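Local coordinates for protein transport protein SECE2 (Mycobacterium tuberculosis, PDB 3ONR) that binds calcium ions between neighbouring subunits of a hollow, spherical dodecamer and may also sequester other small ligands, at the interface of chains A and B. Sequence-based numbering; all coordinates share one arbitrary frame. Chains: chain A/B, Protein transport protein SECE2.

The interface of chains A and B. Residues chain A 16, 46, 54, 56; chain B 19, 22-23, 26.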
# COMPACT_ATOMS: atom_id res chain seq x y z
N THR A 16 -9.92 1.09 28.04
CA THR A 16 -8.63 1.14 28.71
C THR A 16 -7.44 1.31 27.76
O THR A 16 -6.67 2.30 27.85
CB THR A 16 -8.45 -0.15 29.51
OG1 THR A 16 -9.58 -0.30 30.39
CG2 THR A 16 -7.15 -0.13 30.37
N MET A 46 -9.91 5.11 17.57
CA MET A 46 -10.68 5.45 18.76
C MET A 46 -12.05 6.00 18.37
O MET A 46 -12.18 6.79 17.42
CB MET A 46 -9.97 6.49 19.62
CG MET A 46 -8.64 6.02 20.10
SD MET A 46 -7.57 7.48 20.19
CE MET A 46 -8.19 8.17 21.61
N ILE A 54 -13.55 7.99 25.40
CA ILE A 54 -12.82 7.25 24.38
C ILE A 54 -12.97 5.73 24.52
O ILE A 54 -12.92 5.15 25.64
CB ILE A 54 -11.33 7.63 24.50
CG1 ILE A 54 -11.20 9.12 24.15
CG2 ILE A 54 -10.44 6.85 23.55
CD1 ILE A 54 -9.81 9.67 24.41
N TYR A 56 -11.06 2.61 22.82
CA TYR A 56 -9.98 2.16 21.90
C TYR A 56 -10.44 0.93 21.12
O TYR A 56 -11.02 -0.01 21.71
CB TYR A 56 -8.73 1.80 22.71
CG TYR A 56 -8.26 3.00 23.47
CD1 TYR A 56 -8.70 3.23 24.80
CD2 TYR A 56 -7.41 3.93 22.86
CE1 TYR A 56 -8.30 4.39 25.53
CE2 TYR A 56 -6.98 5.09 23.60
CZ TYR A 56 -7.46 5.28 24.91
OH TYR A 56 -7.10 6.45 25.59
N GLU B 19 -1.73 5.26 23.94
CA GLU B 19 -3.15 5.62 24.25
C GLU B 19 -3.29 7.01 24.86
O GLU B 19 -4.21 7.81 24.54
CB GLU B 19 -3.71 4.67 25.28
CG GLU B 19 -4.10 3.28 24.70
CD GLU B 19 -2.97 2.35 24.59
OE1 GLU B 19 -1.86 2.67 25.02
OE2 GLU B 19 -3.18 1.22 24.10
N ALA B 22 -2.56 9.63 22.27
CA ALA B 22 -3.74 9.71 21.39
C ALA B 22 -4.86 10.48 22.10
O ALA B 22 -5.50 11.36 21.49
CB ALA B 22 -4.21 8.25 21.01
N ALA B 23 -5.11 10.13 23.36
CA ALA B 23 -6.17 10.77 24.14
C ALA B 23 -5.96 12.30 24.26
O ALA B 23 -6.90 13.13 24.15
CB ALA B 23 -6.25 10.18 25.53
N VAL B 26 -6.60 13.99 21.01
CA VAL B 26 -8.03 14.03 20.80
C VAL B 26 -8.72 15.10 21.64
O VAL B 26 -9.52 15.88 21.10
CB VAL B 26 -8.67 12.65 21.02
CG1 VAL B 26 -10.20 12.77 21.18
CG2 VAL B 26 -8.31 11.74 19.85
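A:Met46, A:Ile54 and A:Tyr56 sit on the paired strands 38-48 and 54-65 of chain A and meet one side of helix 18-32 of chain B, where B:Glu19, B:Ala22, B:Ala23 and B:Val26 follow one another at helical spacing. The contact is mainly apolar. B:Glu19 lays its methylene carbons over one face of the A:Tyr56 ring. The CG of B:Glu19 makes a CH-pi contact 3.9 Å from the centroid of the A:Tyr56 ring, displaced toward the rim on the CE2 side. A:Ile54 CG2 lies over the opposite face, also toward the rim, so the ring sits between a residue of its own strand and the partner helix. A bend at chi2 (83°) turns the B:Glu19 carboxylate away from the ring. The two planes are 71° apart and do not stack. The phenol OH of A:Tyr56 makes a weak hydrogen bond of 3.4 Å to the backbone O of B:Glu19. The methyl CD1 of A:Ile54 rests 3.8 Å from B:Ala23 CB. A:Met46 is bent at chi2 and chi3, which carries its sulfur SD to 3.5 Å from B:Ala22 CB. The side chains of A:Met46 and B:Val26 pass each other in opposite directions, with the terminal methyl CE of A:Met46 4.0 Å from B:Val26 CG2. The short side chains of B:Ala22 and B:Ala23 probably let the strands come close to the helix. The patch helps join subunits of the dodecameric shell and probably steadies B:Glu19, a calcium ligand shared between neighbouring subunits.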